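Glutathione S-transferase 5 (Caenorhabditis elegans, PDB 1ZL9) conjugates reduced glutathione to a wide range of hydrophobic electrophiles, both foreign and endogenous, and may help detoxify reactive oxygen species during bacterial infection. Local coordinates at residues S3-Y8 with E30-T35; P54-D59 with H67-F72; D95-Y100 with L160-H165. All coordinates share one frame; numbering follows the deposited sequence.

Contact 1: S3-Y8 with E30-T35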
loop_
_atom_site.group_PDB
_atom_site.type_symbol
_atom_site.label_atom_id
_atom_site.label_comp_id
_atom_site.label_asym_id
_atom_site.label_seq_id
_atom_site.Cartn_x
_atom_site.Cartn_y
_atom_site.Cartn_z
ATOM N N SER A 3 -4.338 21.170 -13.803
ATOM C CA SER A 3 -5.686 20.681 -14.040
ATOM C C SER A 3 -5.800 19.201 -13.562
ATOM O O SER A 3 -4.964 18.366 -13.873
ATOM C CB SER A 3 -6.102 20.949 -15.498
ATOM O OG SER A 3 -6.552 19.801 -16.147
ATOM N N TYR A 4 -6.796 18.928 -12.725
ATOM C CA TYR A 4 -7.008 17.610 -12.128
ATOM C C TYR A 4 -8.235 16.928 -12.660
ATOM O O TYR A 4 -9.298 17.547 -12.738
ATOM C CB TYR A 4 -7.185 17.745 -10.617
ATOM C CG TYR A 4 -5.984 18.200 -9.871
ATOM C CD1 TYR A 4 -4.893 17.355 -9.682
ATOM C CD2 TYR A 4 -5.926 19.509 -9.334
ATOM C CE1 TYR A 4 -3.811 17.777 -8.913
ATOM C CE2 TYR A 4 -4.836 19.926 -8.627
ATOM C CZ TYR A 4 -3.793 19.085 -8.439
ATOM O OH TYR A 4 -2.733 19.494 -7.734
ATOM N N LYS A 5 -8.087 15.650 -13.010
ATOM C CA LYS A 5 -9.196 14.822 -13.512
ATOM C C LYS A 5 -9.120 13.438 -12.877
ATOM O O LYS A 5 -8.115 12.757 -12.985
ATOM C CB LYS A 5 -9.155 14.700 -15.037
ATOM C CG LYS A 5 -10.337 13.895 -15.616
ATOM C CD LYS A 5 -10.222 13.836 -17.147
ATOM C CE LYS A 5 -11.323 13.047 -17.776
ATOM N NZ LYS A 5 -11.198 12.995 -19.329
ATOM N N LEU A 6 -10.169 13.041 -12.171
ATOM C CA LEU A 6 -10.161 11.776 -11.475
ATOM C C LEU A 6 -11.083 10.845 -12.237
ATOM O O LEU A 6 -12.229 11.174 -12.477
ATOM C CB LEU A 6 -10.679 11.927 -10.039
ATOM C CG LEU A 6 -10.746 10.632 -9.221
ATOM C CD1 LEU A 6 -9.308 10.161 -8.799
ATOM C CD2 LEU A 6 -11.576 10.798 -7.952
ATOM N N THR A 7 -10.596 9.693 -12.622
ATOM C CA THR A 7 -11.432 8.723 -13.331
ATOM C C THR A 7 -11.654 7.529 -12.439
ATOM O O THR A 7 -10.702 6.886 -11.982
ATOM C CB THR A 7 -10.736 8.309 -14.569
ATOM O OG1 THR A 7 -10.617 9.442 -15.414
ATOM C CG2 THR A 7 -11.529 7.312 -15.289
ATOM N N TYR A 8 -12.924 7.290 -12.121
ATOM C CA TYR A 8 -13.304 6.125 -11.346
ATOM C C TYR A 8 -14.726 5.733 -11.748
ATOM O O TYR A 8 -15.296 6.379 -12.588
ATOM C CB TYR A 8 -13.174 6.432 -9.833
ATOM C CG TYR A 8 -13.339 5.253 -8.907
ATOM C CD1 TYR A 8 -12.500 4.178 -8.976
ATOM C CD2 TYR A 8 -14.411 5.181 -7.957
ATOM C CE1 TYR A 8 -12.655 3.094 -8.130
ATOM C CE2 TYR A 8 -14.570 4.095 -7.146
ATOM C CZ TYR A 8 -13.700 3.055 -7.213
ATOM O OH TYR A 8 -13.860 1.950 -6.369
ATOM N N GLU A 30 -12.125 17.578 -12.346
ATOM C CA GLU A 30 -13.139 16.857 -13.096
ATOM C C GLU A 30 -13.369 15.483 -12.458
ATOM O O GLU A 30 -12.463 14.650 -12.388
ATOM C CB GLU A 30 -12.738 16.655 -14.552
ATOM C CG GLU A 30 -13.886 15.943 -15.273
ATOM C CD GLU A 30 -13.687 15.784 -16.752
ATOM O OE1 GLU A 30 -14.433 14.915 -17.365
ATOM O OE2 GLU A 30 -12.792 16.518 -17.268
ATOM N N ASP A 31 -14.590 15.260 -11.999
ATOM C CA ASP A 31 -15.029 13.987 -11.400
ATOM C C ASP A 31 -15.583 13.116 -12.507
ATOM O O ASP A 31 -16.738 13.199 -12.812
ATOM C CB ASP A 31 -16.092 14.228 -10.355
ATOM C CG ASP A 31 -16.384 12.979 -9.495
ATOM O OD1 ASP A 31 -15.529 12.011 -9.446
ATOM O OD2 ASP A 31 -17.456 12.968 -8.821
ATOM N N ASN A 32 -14.707 12.348 -13.148
ATOM C CA ASN A 32 -15.043 11.533 -14.297
ATOM C C ASN A 32 -15.446 10.157 -13.886
ATOM O O ASN A 32 -14.606 9.315 -13.543
ATOM C CB ASN A 32 -13.852 11.491 -15.283
ATOM C CG ASN A 32 -14.152 10.697 -16.548
ATOM O OD1 ASN A 32 -15.239 10.803 -17.082
ATOM N ND2 ASN A 32 -13.157 9.941 -17.053
ATOM N N ARG A 33 -16.732 9.899 -13.977
ATOM C CA ARG A 33 -17.303 8.666 -13.509
ATOM C C ARG A 33 -17.630 7.761 -14.695
ATOM O O ARG A 33 -18.369 8.124 -15.625
ATOM C CB ARG A 33 -18.540 8.915 -12.689
ATOM C CG ARG A 33 -18.312 9.665 -11.405
ATOM C CD ARG A 33 -19.552 10.079 -10.653
ATOM N NE ARG A 33 -19.142 10.789 -9.442
ATOM C CZ ARG A 33 -19.278 10.301 -8.201
ATOM N NH1 ARG A 33 -19.900 9.142 -7.989
ATOM N NH2 ARG A 33 -18.779 10.952 -7.173
ATOM N N VAL A 34 -17.104 6.552 -14.652
ATOM C CA VAL A 34 -17.235 5.717 -15.814
ATOM C C VAL A 34 -18.294 4.689 -15.616
ATOM O O VAL A 34 -18.501 4.129 -14.525
ATOM C CB VAL A 34 -15.948 5.056 -16.293
ATOM C CG1 VAL A 34 -14.857 5.918 -16.141
ATOM C CG2 VAL A 34 -15.755 3.784 -15.605
ATOM N N THR A 35 -18.995 4.542 -16.753
ATOM C CA THR A 35 -20.147 3.709 -16.932
ATOM C C THR A 35 -19.570 2.377 -17.328
ATOM O O THR A 35 -18.538 2.342 -18.050
ATOM C CB THR A 35 -21.093 4.203 -18.154
ATOM O OG1 THR A 35 -20.420 4.225 -19.441
ATOM C CG2 THR A 35 -21.587 5.640 -17.988
HETATM O O HOH W 1 -12.151 15.439 -20.087
#
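Thr-7 and Asn-32 lie side by side on one face of the sheet, and Asn-32 ND2 donates to Thr-7 OG1 at 3.1 Å. The bond is nearly straight (169° at the hydrogen), with the hydroxyl oxygen close to the amide plane. In Thr-7, OG1 stands anti to the carbonyl carbon (chi1 -64°), which turns it to the amide and leaves CG2 to meet Val-34 CG1 at 3.7 Å. On the same face Lys-5 and Glu-30 run alongside each other as extended chains, each with CG anti to its backbone N. Their methylenes pack, Lys-5 CG lying 3.8 Å from Glu-30 CB, but the charges stop short of a salt bridge, with Lys-5 NZ 4.2 Å from Glu-30 OE1. A water joins the ends, accepting from Lys-5 NZ and donating to Glu-30 OE2.

The two strands are parallel, their axes 18° apart, and form the first and last elements of a beta-alpha-beta unit of the thioredoxin-like domain, with helix 16-25 between them. The backbone ladder includes Leu-6 N to Glu-30 O at 2.8 Å and Val-34 N to Tyr-8 O at 2.7 Å.

The other face carries Leu-6, Tyr-8, Asp-31 and Arg-33. Arg-33 grips Asp-31 OD2 side-on with NE (2.8 Å) and NH2, OD2 lying near the guanidinium plane, while Asp-31 OD1 forms a salt bridge with Arg-19. Tyr-8, a glutathione-binding residue by similarity, has its OH hydrogen-bonded to Ala-14 N and its ring against Leu-53 and Pro-54.

Contact 2: P54-D59 with H67-F72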
loop_
_atom_site.group_PDB
_atom_site.type_symbol
_atom_site.label_atom_id
_atom_site.label_comp_id
_atom_site.label_asym_id
_atom_site.label_seq_id
_atom_site.Cartn_x
_atom_site.Cartn_y
_atom_site.Cartn_z
ATOM N N PRO A 54 -9.101 3.493 -9.479
ATOM C CA PRO A 54 -8.976 4.836 -10.069
ATOM C C PRO A 54 -7.643 5.192 -10.696
ATOM O O PRO A 54 -6.630 4.517 -10.470
ATOM C CB PRO A 54 -9.186 5.744 -8.834
ATOM C CG PRO A 54 -8.578 4.937 -7.715
ATOM C CD PRO A 54 -8.940 3.535 -8.016
ATOM N N PHE A 55 -7.647 6.226 -11.529
ATOM C CA PHE A 55 -6.423 6.918 -11.870
ATOM C C PHE A 55 -6.711 8.392 -11.961
ATOM O O PHE A 55 -7.854 8.805 -12.162
ATOM C CB PHE A 55 -5.714 6.350 -13.121
ATOM C CG PHE A 55 -6.439 6.593 -14.410
ATOM C CD1 PHE A 55 -6.262 7.772 -15.116
ATOM C CD2 PHE A 55 -7.300 5.653 -14.902
ATOM C CE1 PHE A 55 -6.947 7.979 -16.349
ATOM C CE2 PHE A 55 -7.946 5.817 -16.110
ATOM C CZ PHE A 55 -7.766 6.977 -16.851
ATOM N N LEU A 56 -5.677 9.178 -11.690
ATOM C CA LEU A 56 -5.776 10.615 -11.645
ATOM C C LEU A 56 -4.925 11.147 -12.786
ATOM O O LEU A 56 -3.836 10.651 -13.019
ATOM C CB LEU A 56 -5.220 11.150 -10.340
ATOM C CG LEU A 56 -5.073 12.647 -10.204
ATOM C CD1 LEU A 56 -6.450 13.226 -9.941
ATOM C CD2 LEU A 56 -4.098 13.067 -9.105
ATOM N N GLU A 57 -5.443 12.126 -13.485
ATOM C CA GLU A 57 -4.627 12.882 -14.457
ATOM C C GLU A 57 -4.275 14.280 -13.941
ATOM O O GLU A 57 -5.156 15.016 -13.458
ATOM C CB GLU A 57 -5.386 12.969 -15.760
ATOM C CG GLU A 57 -5.336 11.719 -16.586
ATOM C CD GLU A 57 -6.394 11.769 -17.718
ATOM O OE1 GLU A 57 -7.599 11.472 -17.517
ATOM O OE2 GLU A 57 -6.020 12.151 -18.820
ATOM N N VAL A 58 -2.995 14.650 -14.035
ATOM C CA VAL A 58 -2.506 15.922 -13.509
ATOM C C VAL A 58 -1.845 16.560 -14.744
ATOM O O VAL A 58 -0.851 16.032 -15.265
ATOM C CB VAL A 58 -1.528 15.709 -12.349
ATOM C CG1 VAL A 58 -0.996 17.046 -11.799
ATOM C CG2 VAL A 58 -2.240 14.927 -11.197
ATOM N N ASP A 59 -2.499 17.597 -15.276
ATOM C CA ASP A 59 -2.152 18.133 -16.586
ATOM C C ASP A 59 -1.918 17.027 -17.593
ATOM O O ASP A 59 -0.903 17.010 -18.283
ATOM C CB ASP A 59 -0.907 19.013 -16.481
ATOM C CG ASP A 59 -1.235 20.375 -15.847
ATOM O OD1 ASP A 59 -2.433 20.815 -15.906
ATOM O OD2 ASP A 59 -0.385 21.038 -15.226
ATOM N N HIS A 67 -4.241 4.566 -3.068
ATOM C CA HIS A 67 -3.453 5.102 -1.972
ATOM C C HIS A 67 -2.374 6.057 -2.511
ATOM O O HIS A 67 -2.102 7.062 -1.862
ATOM C CB HIS A 67 -2.793 4.046 -1.074
ATOM C CG HIS A 67 -3.726 3.322 -0.146
ATOM N ND1 HIS A 67 -4.066 3.784 1.078
ATOM C CD2 HIS A 67 -4.205 2.065 -0.177
ATOM C CE1 HIS A 67 -4.905 2.961 1.671
ATOM N NE2 HIS A 67 -5.020 1.906 0.923
ATOM N N ALA A 68 -1.793 5.732 -3.684
ATOM C CA ALA A 68 -0.767 6.621 -4.241
ATOM C C ALA A 68 -1.364 7.958 -4.625
ATOM O O ALA A 68 -0.758 8.977 -4.394
ATOM C CB ALA A 68 0.013 5.976 -5.406
ATOM N N ILE A 69 -2.563 7.956 -5.213
ATOM C CA ILE A 69 -3.290 9.146 -5.494
ATOM C C ILE A 69 -3.631 9.948 -4.246
ATOM O O ILE A 69 -3.377 11.130 -4.210
ATOM C CB ILE A 69 -4.537 8.791 -6.283
ATOM C CG1 ILE A 69 -4.166 8.163 -7.648
ATOM C CG2 ILE A 69 -5.398 9.994 -6.539
ATOM C CD1 ILE A 69 -5.290 7.410 -8.317
ATOM N N ALA A 70 -4.231 9.310 -3.238
ATOM C CA ALA A 70 -4.662 10.013 -2.033
ATOM C C ALA A 70 -3.443 10.641 -1.355
ATOM O O ALA A 70 -3.469 11.795 -0.887
ATOM C CB ALA A 70 -5.338 9.015 -1.078
ATOM N N ARG A 71 -2.341 9.898 -1.342
ATOM C CA ARG A 71 -1.107 10.397 -0.692
ATOM C C ARG A 71 -0.524 11.595 -1.466
ATOM O O ARG A 71 -0.112 12.592 -0.878
ATOM C CB ARG A 71 -0.055 9.289 -0.522
ATOM C CG ARG A 71 1.258 9.772 0.167
ATOM C CD ARG A 71 2.227 8.708 0.545
ATOM N NE ARG A 71 1.621 7.981 1.635
ATOM C CZ ARG A 71 0.928 6.859 1.538
ATOM N NH1 ARG A 71 0.864 6.127 0.402
ATOM N NH2 ARG A 71 0.322 6.413 2.615
ATOM N N PHE A 72 -0.540 11.518 -2.782
ATOM C CA PHE A 72 -0.010 12.584 -3.602
ATOM C C PHE A 72 -0.833 13.845 -3.372
ATOM O O PHE A 72 -0.288 14.933 -3.063
ATOM C CB PHE A 72 -0.079 12.190 -5.073
ATOM C CG PHE A 72 0.153 13.355 -6.009
ATOM C CD1 PHE A 72 1.421 13.845 -6.193
ATOM C CD2 PHE A 72 -0.889 13.936 -6.727
ATOM C CE1 PHE A 72 1.653 14.924 -7.071
ATOM C CE2 PHE A 72 -0.657 15.040 -7.540
ATOM C CZ PHE A 72 0.599 15.511 -7.727
#
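The cis-proline of the thioredoxin-like domain, from which strand 55-58 leads away from the glutathione pocket, begins a contact in which that strand meets helix 66-76 through apolar side chains, and no hydrogen bond crosses. Pro-54, preceded by a cis peptide bond, touches the bound glutathione and also receives the tip of Ile-69: Ile-69 CD1 lies 4.2 Å from Pro-54 CG. The same methyl reaches the strand backbone, 3.8 Å from both Phe-55 CA and Leu-56 N. This reach follows from the torsions of Ile-69, whose CG1 is anti to the carbonyl carbon (chi1 -63°) and whose CD1 continues outward in an extended chain (chi2 163°). Its other branch, CG2, rests 4.0 Å from Leu-56 CB, so Ile-69 spans from Pro-54 to Leu-56.

Three residues on, Phe-72 takes over. Its ring atom CD2 meets Leu-56 CD2 at 4.1 Å, the two side chains crossing at about a right angle, and its CE2 meets Val-58 CG2 at 4.0 Å. Both methyls approach the ring obliquely. The alternation of the strand explains the pattern, since Leu-56 and Val-58 point to the helix whereas Phe-55 points away from it. The segment axes are 40° apart in direction and approach to 8.8 Å.

Leu-63 of strand 61-64 touches both Ile-69 and Phe-72, while helix 16-25 supplies Phe-22 against Leu-56 and Ser-18 against Ile-69. Trp-85 of the second subunit meets the Phe-72 ring edge-to-face and packs on Val-58, so the contact joins the sheet to helix 66-76, with helix 16-25 beside it and the second subunit at its Phe-72 end.

Contact 3: D95-Y100 with L160-H165. With GSH (glutathione), chain D.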
loop_
_atom_site.group_PDB
_atom_site.type_symbol
_atom_site.label_atom_id
_atom_site.label_comp_id
_atom_site.label_asym_id
_atom_site.label_seq_id
_atom_site.Cartn_x
_atom_site.Cartn_y
_atom_site.Cartn_z
ATOM N N ASP A 95 -1.963 1.432 5.254
ATOM C CA ASP A 95 -1.554 0.101 4.806
ATOM C C ASP A 95 -2.186 -1.006 5.626
ATOM O O ASP A 95 -2.501 -2.075 5.082
ATOM C CB ASP A 95 -0.038 -0.025 4.813
ATOM C CG ASP A 95 0.591 0.639 3.571
ATOM O OD1 ASP A 95 -0.139 1.370 2.831
ATOM O OD2 ASP A 95 1.788 0.440 3.245
ATOM N N GLN A 96 -2.374 -0.794 6.931
ATOM C CA GLN A 96 -3.104 -1.791 7.707
ATOM C C GLN A 96 -4.572 -1.838 7.239
ATOM O O GLN A 96 -5.212 -2.845 7.279
ATOM C CB GLN A 96 -3.039 -1.487 9.218
ATOM C CG GLN A 96 -3.585 -2.581 10.104
ATOM C CD GLN A 96 -2.860 -3.865 10.041
ATOM O OE1 GLN A 96 -3.461 -4.928 10.308
ATOM N NE2 GLN A 96 -1.600 -3.828 9.746
ATOM N N TYR A 97 -5.121 -0.689 6.869
ATOM C CA TYR A 97 -6.447 -0.600 6.279
ATOM C C TYR A 97 -6.576 -1.402 4.959
ATOM O O TYR A 97 -7.572 -2.076 4.705
ATOM C CB TYR A 97 -6.781 0.891 6.058
ATOM C CG TYR A 97 -8.110 1.125 5.396
ATOM C CD1 TYR A 97 -9.267 0.553 5.904
ATOM C CD2 TYR A 97 -8.246 2.018 4.348
ATOM C CE1 TYR A 97 -10.480 0.743 5.315
ATOM C CE2 TYR A 97 -9.555 2.272 3.756
ATOM C CZ TYR A 97 -10.651 1.605 4.283
ATOM O OH TYR A 97 -11.956 1.763 3.787
ATOM N N LYS A 98 -5.575 -1.339 4.109
ATOM C CA LYS A 98 -5.504 -2.243 2.960
ATOM C C LYS A 98 -5.529 -3.700 3.337
ATOM O O LYS A 98 -6.172 -4.469 2.652
ATOM C CB LYS A 98 -4.208 -2.053 2.166
ATOM C CG LYS A 98 -4.265 -1.327 0.941
ATOM C CD LYS A 98 -3.009 -1.648 0.062
ATOM C CE LYS A 98 -2.667 -0.487 -0.888
ATOM N NZ LYS A 98 -3.578 -0.394 -2.041
ATOM N N ASP A 99 -4.764 -4.109 4.363
ATOM C CA ASP A 99 -4.782 -5.501 4.845
ATOM C C ASP A 99 -6.189 -5.909 5.338
ATOM O O ASP A 99 -6.659 -6.965 5.036
ATOM C CB ASP A 99 -3.755 -5.708 5.960
ATOM C CG ASP A 99 -2.318 -5.603 5.478
ATOM O OD1 ASP A 99 -2.084 -5.636 4.246
ATOM O OD2 ASP A 99 -1.342 -5.551 6.296
ATOM N N TYR A 100 -6.861 -5.038 6.092
ATOM C CA TYR A 100 -8.210 -5.282 6.538
ATOM C C TYR A 100 -9.098 -5.453 5.324
ATOM O O TYR A 100 -9.901 -6.382 5.256
ATOM C CB TYR A 100 -8.713 -4.096 7.372
ATOM C CG TYR A 100 -10.208 -3.883 7.412
ATOM C CD1 TYR A 100 -11.032 -4.783 8.071
ATOM C CD2 TYR A 100 -10.801 -2.764 6.833
ATOM C CE1 TYR A 100 -12.451 -4.566 8.096
ATOM C CE2 TYR A 100 -12.171 -2.546 6.874
ATOM C CZ TYR A 100 -12.987 -3.427 7.527
ATOM O OH TYR A 100 -14.355 -3.223 7.603
ATOM N N LEU A 160 -10.444 10.793 6.693
ATOM C CA LEU A 160 -11.494 10.844 5.689
ATOM C C LEU A 160 -11.886 9.444 5.254
ATOM O O LEU A 160 -13.092 9.153 5.135
ATOM C CB LEU A 160 -11.073 11.674 4.442
ATOM C CG LEU A 160 -10.863 13.152 4.756
ATOM C CD1 LEU A 160 -10.186 13.872 3.615
ATOM C CD2 LEU A 160 -12.090 13.941 5.052
ATOM N N ALA A 161 -10.893 8.621 4.969
ATOM C CA ALA A 161 -11.150 7.262 4.479
ATOM C C ALA A 161 -11.842 6.413 5.555
ATOM O O ALA A 161 -12.858 5.728 5.278
ATOM C CB ALA A 161 -9.872 6.562 3.931
ATOM N N ILE A 162 -11.357 6.495 6.781
ATOM C CA ILE A 162 -11.912 5.646 7.816
ATOM C C ILE A 162 -13.316 6.124 8.200
ATOM O O ILE A 162 -14.216 5.337 8.407
ATOM C CB ILE A 162 -10.953 5.627 9.053
ATOM C CG1 ILE A 162 -9.612 4.889 8.729
ATOM C CG2 ILE A 162 -11.612 5.038 10.233
ATOM C CD1 ILE A 162 -9.760 3.474 8.213
ATOM N N ALA A 163 -13.503 7.430 8.357
ATOM C CA ALA A 163 -14.838 7.951 8.620
ATOM C C ALA A 163 -15.847 7.582 7.569
ATOM O O ALA A 163 -16.975 7.240 7.889
ATOM C CB ALA A 163 -14.851 9.468 8.788
ATOM N N GLN A 164 -15.440 7.561 6.314
ATOM C CA GLN A 164 -16.383 7.218 5.248
ATOM C C GLN A 164 -16.738 5.697 5.290
ATOM O O GLN A 164 -17.887 5.297 5.100
ATOM C CB GLN A 164 -15.766 7.564 3.892
ATOM C CG GLN A 164 -16.760 7.327 2.726
ATOM C CD GLN A 164 -18.108 8.012 2.897
ATOM O OE1 GLN A 164 -19.169 7.351 3.073
ATOM N NE2 GLN A 164 -18.088 9.316 2.887
ATOM N N HIS A 165 -15.759 4.882 5.607
ATOM C CA HIS A 165 -15.991 3.408 5.773
ATOM C C HIS A 165 -16.947 3.150 6.959
ATOM O O HIS A 165 -17.959 2.475 6.837
ATOM C CB HIS A 165 -14.659 2.652 5.945
ATOM C CG HIS A 165 -14.826 1.153 6.031
ATOM N ND1 HIS A 165 -15.793 0.567 6.792
ATOM C CD2 HIS A 165 -14.200 0.131 5.421
ATOM C CE1 HIS A 165 -15.714 -0.750 6.698
ATOM N NE2 HIS A 165 -14.768 -1.040 5.873
HETATM N N1 GSH D . 1.082 -5.406 5.315
HETATM C CA1 GSH D . 2.104 -6.024 6.090
HETATM C C1 GSH D . 3.435 -5.429 5.847
HETATM O O11 GSH D . 4.458 -5.143 6.736
HETATM O O12 GSH D . 3.757 -5.131 4.594
HETATM C CB1 GSH D . 2.101 -7.489 6.247
HETATM C CG1 GSH D . 2.853 -7.845 7.538
HETATM C CD1 GSH D . 2.942 -9.355 7.724
HETATM O OE1 GSH D . 2.114 -10.129 7.000
HETATM N N2 GSH D . 3.807 -9.873 8.580
HETATM C CA2 GSH D . 3.997 -11.314 8.776
HETATM C C2 GSH D . 3.974 -11.693 10.219
HETATM O O2 GSH D . 4.637 -10.911 11.115
HETATM C CB2 GSH D . 5.350 -11.659 8.197
HETATM S SG2 GSH D . 5.630 -13.430 8.377
HETATM N N3 GSH D . 3.367 -12.794 10.616
HETATM C CA3 GSH D . 3.463 -13.304 11.962
HETATM C C3 GSH D . 2.213 -13.116 12.773
HETATM O O31 GSH D . 1.096 -12.479 12.218
HETATM O O32 GSH D . 2.161 -13.503 14.021
HETATM O O HOH W 2 -12.733 4.333 2.848
#
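Tyr-100 and His-165 meet tip to tip across two helices, with Tyr-100 OH only 2.8 Å from His-165 NE2. Their ring centroids are 5.2 Å apart and the planes inclined at 45°, so the rings meet obliquely. His-165 extends from its helix with CG anti to the backbone N (chi1 -176°), which carries the imidazole in among the tyrosines of helix 84-112. Tyr-97 completes this aromatic cluster. Its OH lies 3.2 Å from His-165 CD2, at the imidazole edge and near its plane, so that the two rings meet rim to rim.

Further down the tyrosine ring the contact becomes apolar. Ile-162 CD1 sits over one face of Tyr-97 in a CH-pi contact, 4.0 Å from the centroid and 18° off the ring normal, although the methyl is displaced toward the rim. Ala-161 CB comes obliquely to Tyr-97 CE2. The helix segments run at a modest angle with their axes 12.0 Å from each other, a wide spacing that the long aromatic side chains bridge. Within the all-helical C-terminal domain, helix 119-145 adds Phe-134, which stacks on Tyr-100, and Leu-138, which touches Ile-162.

On another side of helix 84-112, Asp-99 OD2 accepts from N1 of a glutathione at 2.6 Å; Trp-39, Lys-43 and Ser-66 of the second subunit also hold that ligand. Asp-99 thus contributes to a site across the dimer interface, its carboxylate probably favouring a protonated amine on glutathione. Toward helix 157-171 the chemistry is different: a water linked to Tyr-97 OH donates to Ala-161 O, giving this partly buried helix pair a polar bridge beside its aromatic and methyl packing.

Contacts 1 and 2 belong to the N-terminal domain and share one sheet, since strands 4-9 and 55-58 are neighbours in it and Lys-5 O probably accepts from Glu-57 N at 2.8 Å. Contact 1 involves an outer strand, is only partly buried and relies on backbone bonds and polar side chains; contact 2 is buried, its side chains meeting by apolar packing alone. Contact 3, in the helical C-terminal domain, has its centre about 6 Å from the chain's centre, nearer than the other two, and mixes aromatic, methyl and water-mediated contacts. It meets contact 2 where His-67 CD2 packs on Lys-98 CE, whereas contact 1 stays about 10 Å from contact 3 between nearest atoms. Contacts 2 and 3 both reach the second subunit.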